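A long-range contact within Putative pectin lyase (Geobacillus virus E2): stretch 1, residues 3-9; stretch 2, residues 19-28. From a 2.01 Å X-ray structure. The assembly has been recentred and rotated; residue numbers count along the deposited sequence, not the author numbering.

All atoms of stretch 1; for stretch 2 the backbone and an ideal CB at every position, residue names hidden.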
ATOM      1  N   LYS A   3      12.178  18.094  58.619  1.00 52.57           N
ATOM      2  CA  LYS A   3      11.247  17.055  59.045  1.00 54.41           C
ATOM      3  C   LYS A   3      11.965  15.734  59.262  1.00 53.79           C
ATOM      4  O   LYS A   3      11.553  14.929  60.101  1.00 58.08           O
ATOM      5  CB  LYS A   3      10.123  16.863  58.022  1.00 48.59           C
ATOM      6  CG  LYS A   3       9.305  18.108  57.726  1.00 56.83           C
ATOM      7  CD  LYS A   3       8.239  18.355  58.793  1.00 55.58           C
ATOM      8  CE  LYS A   3       8.652  19.465  59.755  1.00 54.62           C
ATOM      9  NZ  LYS A   3       7.695  19.601  60.882  1.00 49.61           N
ATOM     10  N   THR A   4      13.025  15.494  58.487  1.00 53.78           N
ATOM     11  CA  THR A   4      13.822  14.280  58.620  1.00 54.30           C
ATOM     12  C   THR A   4      15.301  14.634  58.533  1.00 54.71           C
ATOM     13  O   THR A   4      15.709  15.439  57.684  1.00 53.83           O
ATOM     14  CB  THR A   4      13.464  13.233  57.543  1.00 51.89           C
ATOM     15  OG1 THR A   4      12.098  12.837  57.689  1.00 50.27           O
ATOM     16  CG2 THR A   4      14.351  11.990  57.656  1.00 42.43           C
ATOM     17  N   ARG A   5      16.098  14.031  59.419  1.00 47.02           N
ATOM     18  CA  ARG A   5      17.550  14.222  59.435  1.00 47.87           C
ATOM     19  C   ARG A   5      18.210  12.868  59.689  1.00 45.03           C
ATOM     20  O   ARG A   5      18.206  12.359  60.816  1.00 44.75           O
ATOM     21  CB  ARG A   5      17.957  15.252  60.481  1.00 49.63           C
ATOM     22  CG  ARG A   5      19.423  15.642  60.417  1.00 58.26           C
ATOM     23  CD  ARG A   5      19.736  16.751  61.413  1.00 64.05           C
ATOM     24  NE  ARG A   5      19.639  16.276  62.790  1.00 70.00           N
ATOM     25  CZ  ARG A   5      20.549  16.499  63.735  1.00 68.16           C
ATOM     26  NH1 ARG A   5      21.639  17.203  63.456  1.00 64.87           N
ATOM     27  NH2 ARG A   5      20.367  16.022  64.961  1.00 63.91           N
ATOM     28  N   TRP A   6      18.777  12.289  58.634  1.00 38.12           N
ATOM     29  CA  TRP A   6      19.397  10.977  58.734  1.00 37.28           C
ATOM     30  C   TRP A   6      20.730  11.071  59.471  1.00 41.12           C
ATOM     31  O   TRP A   6      21.612  11.851  59.093  1.00 41.27           O
ATOM     32  CB  TRP A   6      19.600  10.390  57.333  1.00 37.35           C
ATOM     33  CG  TRP A   6      18.402   9.638  56.827  1.00 34.07           C
ATOM     34  CD1 TRP A   6      17.430  10.102  55.983  1.00 32.85           C
ATOM     35  CD2 TRP A   6      18.043   8.285  57.153  1.00 28.76           C
ATOM     36  NE1 TRP A   6      16.490   9.116  55.761  1.00 32.06           N
ATOM     37  CE2 TRP A   6      16.845   7.994  56.469  1.00 32.01           C
ATOM     38  CE3 TRP A   6      18.625   7.295  57.954  1.00 32.51           C
ATOM     39  CZ2 TRP A   6      16.220   6.754  56.557  1.00 29.49           C
ATOM     40  CZ3 TRP A   6      18.003   6.067  58.045  1.00 32.30           C
ATOM     41  CH2 TRP A   6      16.808   5.806  57.352  1.00 33.29           C
ATOM     42  N   LEU A   7      20.884  10.281  60.523  1.00 40.68           N
ATOM     43  CA  LEU A   7      22.165  10.223  61.211  1.00 43.68           C
ATOM     44  C   LEU A   7      22.920   8.958  60.802  1.00 41.00           C
ATOM     45  O   LEU A   7      22.383   8.074  60.125  1.00 37.47           O
ATOM     46  CB  LEU A   7      21.966  10.297  62.729  1.00 40.19           C
ATOM     47  CG  LEU A   7      21.055  11.423  63.248  1.00 45.03           C
ATOM     48  CD1 LEU A   7      20.649  11.179  64.698  1.00 50.32           C
ATOM     49  CD2 LEU A   7      21.686  12.810  63.101  1.00 45.48           C
ATOM     50  N   ASN A   8      24.193   8.894  61.203  1.00 40.09           N
ATOM     51  CA  ASN A   8      24.992   7.711  60.909  1.00 38.93           C
ATOM     52  C   ASN A   8      24.394   6.502  61.620  1.00 37.01           C
ATOM     53  O   ASN A   8      23.954   6.613  62.773  1.00 40.02           O
ATOM     54  CB  ASN A   8      26.450   7.899  61.340  1.00 40.49           C
ATOM     55  CG  ASN A   8      27.162   8.973  60.540  1.00 46.22           C
ATOM     56  OD1 ASN A   8      27.176   8.948  59.305  1.00 44.98           O
ATOM     57  ND2 ASN A   8      27.745   9.937  61.240  1.00 49.10           N
ATOM     58  N   PRO A   9      24.347   5.347  60.966  1.00 33.26           N
ATOM     59  CA  PRO A   9      23.759   4.164  61.600  1.00 34.87           C
ATOM     60  C   PRO A   9      24.545   3.762  62.834  1.00 38.95           C
ATOM     61  O   PRO A   9      25.686   4.177  63.035  1.00 45.04           O
ATOM     62  CB  PRO A   9      23.852   3.085  60.512  1.00 30.86           C
ATOM     63  CG  PRO A   9      24.928   3.577  59.582  1.00 33.12           C
ATOM     64  CD  PRO A   9      24.820   5.075  59.597  1.00 29.43           C
ATOM     65  N   UNK A  19      24.981   6.997  71.480  1.00 53.23           N
ATOM     66  CA  UNK A  19      25.646   7.714  70.396  1.00 50.57           C
ATOM     67  C   UNK A  19      25.058   9.102  70.180  1.00 52.25           C
ATOM     68  O   UNK A  19      25.784  10.038  69.816  1.00 50.84           O
ATOM     69  CB  UNK A  19      25.554   6.907  69.099  1.00 50.57           C
ATOM     70  N   UNK A  20      23.754   9.260  70.396  1.00 54.01           N
ATOM     71  CA  UNK A  20      23.093  10.552  70.242  1.00 56.84           C
ATOM     72  C   UNK A  20      22.273  10.817  71.494  1.00 62.65           C
ATOM     73  O   UNK A  20      21.085  10.470  71.558  1.00 60.65           O
ATOM     74  CB  UNK A  20      22.214  10.586  68.990  1.00 56.84           C
ATOM     75  N   UNK A  21      22.877  11.442  72.514  1.00 70.25           N
ATOM     76  CA  UNK A  21      22.117  11.771  73.725  1.00 69.64           C
ATOM     77  C   UNK A  21      21.213  12.962  73.531  1.00 70.53           C
ATOM     78  O   UNK A  21      20.355  13.219  74.368  1.00 73.81           O
ATOM     79  CB  UNK A  21      23.068  12.043  74.892  1.00 69.64           C
ATOM     80  N   UNK A  22      21.374  13.678  72.436  1.00 72.70           N
ATOM     81  CA  UNK A  22      20.750  14.981  72.197  1.00 72.24           C
ATOM     82  C   UNK A  22      19.860  14.949  70.958  1.00 68.98           C
ATOM     83  O   UNK A  22      19.985  15.801  70.072  1.00 69.03           O
ATOM     84  CB  UNK A  22      21.820  16.063  72.044  1.00 72.24           C
ATOM     85  N   UNK A  23      18.938  13.983  70.860  1.00 68.39           N
ATOM     86  CA  UNK A  23      18.216  13.813  69.594  1.00 67.40           C
ATOM     87  C   UNK A  23      17.184  14.912  69.389  1.00 69.44           C
ATOM     88  O   UNK A  23      16.460  15.298  70.312  1.00 71.15           O
ATOM     89  CB  UNK A  23      17.532  12.445  69.550  1.00 67.40           C
ATOM     90  N   UNK A  24      17.138  15.428  68.166  1.00 69.08           N
ATOM     91  CA  UNK A  24      16.191  16.459  67.770  1.00 65.47           C
ATOM     92  C   UNK A  24      14.977  15.824  67.098  1.00 65.61           C
ATOM     93  O   UNK A  24      14.959  14.629  66.777  1.00 65.10           O
ATOM     94  CB  UNK A  24      16.855  17.472  66.835  1.00 65.47           C
ATOM     95  N   UNK A  25      13.945  16.640  66.892  1.00 61.59           N
ATOM     96  CA  UNK A  25      12.762  16.160  66.193  1.00 62.19           C
ATOM     97  C   UNK A  25      13.100  15.891  64.732  1.00 55.14           C
ATOM     98  O   UNK A  25      13.658  16.750  64.042  1.00 58.35           O
ATOM     99  CB  UNK A  25      11.618  17.169  66.305  1.00 62.19           C
ATOM    100  N   UNK A  26      12.755  14.695  64.261  1.00 54.76           N
ATOM    101  CA  UNK A  26      13.009  14.305  62.895  1.00 56.13           C
ATOM    102  C   UNK A  26      14.278  13.514  62.691  1.00 52.24           C
ATOM    103  O   UNK A  26      14.488  12.991  61.588  1.00 46.70           O
ATOM    104  CB  UNK A  26      13.053  15.555  62.013  1.00 56.13           C
ATOM    105  N   UNK A  27      15.128  13.413  63.713  1.00 50.58           N
ATOM    106  CA  UNK A  27      16.332  12.606  63.604  1.00 49.87           C
ATOM    107  C   UNK A  27      15.966  11.158  63.311  1.00 47.42           C
ATOM    108  O   UNK A  27      15.058  10.591  63.929  1.00 46.95           O
ATOM    109  CB  UNK A  27      17.165  12.701  64.884  1.00 49.87           C
ATOM    110  N   UNK A  28      16.675  10.564  62.353  1.00 44.11           N
ATOM    111  CA  UNK A  28      16.364   9.235  61.852  1.00 40.58           C
ATOM    112  C   UNK A  28      17.656   8.437  61.775  1.00 39.75           C
ATOM    113  O   UNK A  28      18.661   8.924  61.242  1.00 40.36           O
ATOM    114  CB  UNK A  28      15.674   9.302  60.488  1.00 40.58           C
TER

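Position 19 has nothing of stretch 1 within 5.5 Å of its ideal CB, and many residues would do. It is Thr19, at the end of a helix.

At position 20 the CA-to-CB bond points toward stretch 1. The ideal CB lies 4.6 Å from Leu7 CD1, and the backbone carbonyl of Asn8 is further along. A bulky apolar side chain such as Leu, Met or Phe would cover Leu7; a long one ending in a donor, such as Tyr, would also reach the Asn8 carbonyl. The residue is Tyr20, the first to leave helical angles. Its ring takes Leu7 CD1 over one face, 3.8 Å from the centroid of the Tyr20 ring. Tyr20 OH donates a hydrogen bond to Asn8 O at 2.7 Å.

Positions 21, 22 and 23 have ideal CB atoms out of reach of stretch 1. Phi of -76° at 21 and -74° at 23 allows proline without requiring it. The residues are Pro21, Asn22 and Pro23.

At position 24 CB points toward stretch 1, 4.2 Å from Arg5 NH2. An acidic, polar or flexible side chain would suit. Gln24 is found here. Its CG packs 3.9 Å from Arg5 NH2, and the end of the side chain leads away.

Position 25 points sideways, with no neighbour from stretch 1 near its CB. Most residues would fit. It is His25.

Position 26 has phi/psi of 96°/-9°. An ideal CB would sit 2.5 Å from Lys3 O, a clash, and would also jam against the carbonyl of position 25. Glycine is called for, and Gly26 is present, within a type II turn from 24 to 27. Gly26 O accepts a hydrogen bond from Arg5 N at 2.9 Å.

Position 27 pairs with Arg5 in a parallel bridge, both side chains on the same face. The guanidinium turns back toward this CB, so a short acid is favoured; a polar acceptor could also serve. Asp27 forms a salt bridge. Arg5 NE donates to Asp27 OD1 at 2.7 Å and Arg5 NH2 to Asp27 OD2 at 2.6 Å. Asp27 OD2 also accepts from Gln24 N at 3.1 Å, tying the turn to the bridge.

Position 28 pairs with Trp6 on the other face, its ideal CB 4.2 Å from Trp6 CD2 and 4.1 Å from Thr4 CG2. A small branched residue, Val or Thr, would suit. Thr28 lays CG2 over the six-membered ring of Trp6, 3.7 Å from its centroid. Thr28 OG1 donates a hydrogen bond to Gly26 O at 2.9 Å. Thr28 N donates to Arg5 O at 2.8 Å, and Leu7 N to Thr28 O at 2.7 Å.

Stretch 2 19-28: TYPNPQHGDT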
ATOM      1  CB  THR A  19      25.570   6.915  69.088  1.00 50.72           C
ATOM      2  OG1 THR A  19      26.115   5.600  69.280  1.00 51.55           O
ATOM      3  CG2 THR A  19      26.355   7.615  67.989  1.00 46.08           C
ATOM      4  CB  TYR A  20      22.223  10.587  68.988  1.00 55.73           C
ATOM      5  CG  TYR A  20      22.905  10.086  67.733  1.00 48.38           C
ATOM      6  CD1 TYR A  20      22.614   8.828  67.224  1.00 48.42           C
ATOM      7  CD2 TYR A  20      23.830  10.871  67.054  1.00 45.63           C
ATOM      8  CE1 TYR A  20      23.225   8.358  66.073  1.00 47.38           C
ATOM      9  CE2 TYR A  20      24.449  10.412  65.897  1.00 44.61           C
ATOM     10  CZ  TYR A  20      24.139   9.150  65.415  1.00 44.61           C
ATOM     11  OH  TYR A  20      24.739   8.665  64.274  1.00 46.03           O
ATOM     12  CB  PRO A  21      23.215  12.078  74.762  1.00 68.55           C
ATOM     13  CG  PRO A  21      24.492  12.304  73.948  1.00 63.31           C
ATOM     14  CD  PRO A  21      24.166  12.149  72.485  1.00 70.90           C
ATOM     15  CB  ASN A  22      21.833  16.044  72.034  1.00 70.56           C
ATOM     16  CG  ASN A  22      21.957  16.920  73.263  1.00 82.22           C
ATOM     17  OD1 ASN A  22      21.276  17.944  73.377  1.00 81.89           O
ATOM     18  ND2 ASN A  22      22.858  16.549  74.174  1.00 79.67           N
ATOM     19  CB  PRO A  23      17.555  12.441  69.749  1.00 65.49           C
ATOM     20  CG  PRO A  23      17.304  12.329  71.189  1.00 69.33           C
ATOM     21  CD  PRO A  23      18.466  13.018  71.874  1.00 69.73           C
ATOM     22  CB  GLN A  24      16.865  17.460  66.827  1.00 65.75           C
ATOM     23  CG  GLN A  24      18.152  18.134  67.348  1.00 64.41           C
ATOM     24  CD  GLN A  24      18.109  18.534  68.821  1.00 70.96           C
ATOM     25  OE1 GLN A  24      18.039  17.693  69.719  1.00 72.84           O
ATOM     26  NE2 GLN A  24      18.147  19.836  69.071  1.00 68.36           N
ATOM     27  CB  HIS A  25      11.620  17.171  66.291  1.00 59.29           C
ATOM     28  CG  HIS A  25      10.337  16.687  65.678  1.00 63.76           C
ATOM     29  ND1 HIS A  25       9.921  17.070  64.420  1.00 56.23           N
ATOM     30  CD2 HIS A  25       9.384  15.846  66.148  1.00 65.12           C
ATOM     31  CE1 HIS A  25       8.766  16.488  64.144  1.00 60.26           C
ATOM     32  NE2 HIS A  25       8.420  15.740  65.175  1.00 57.63           N
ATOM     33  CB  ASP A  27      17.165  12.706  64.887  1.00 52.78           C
ATOM     34  CG  ASP A  27      17.959  13.994  64.957  1.00 58.56           C
ATOM     35  OD1 ASP A  27      17.729  14.860  64.081  1.00 56.87           O
ATOM     36  OD2 ASP A  27      18.799  14.143  65.880  1.00 56.88           O
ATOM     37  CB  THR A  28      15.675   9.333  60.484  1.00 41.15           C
ATOM     38  OG1 THR A  28      14.583  10.252  60.581  1.00 42.31           O
ATOM     39  CG2 THR A  28      15.142   7.990  60.042  1.00 37.23           C
TER
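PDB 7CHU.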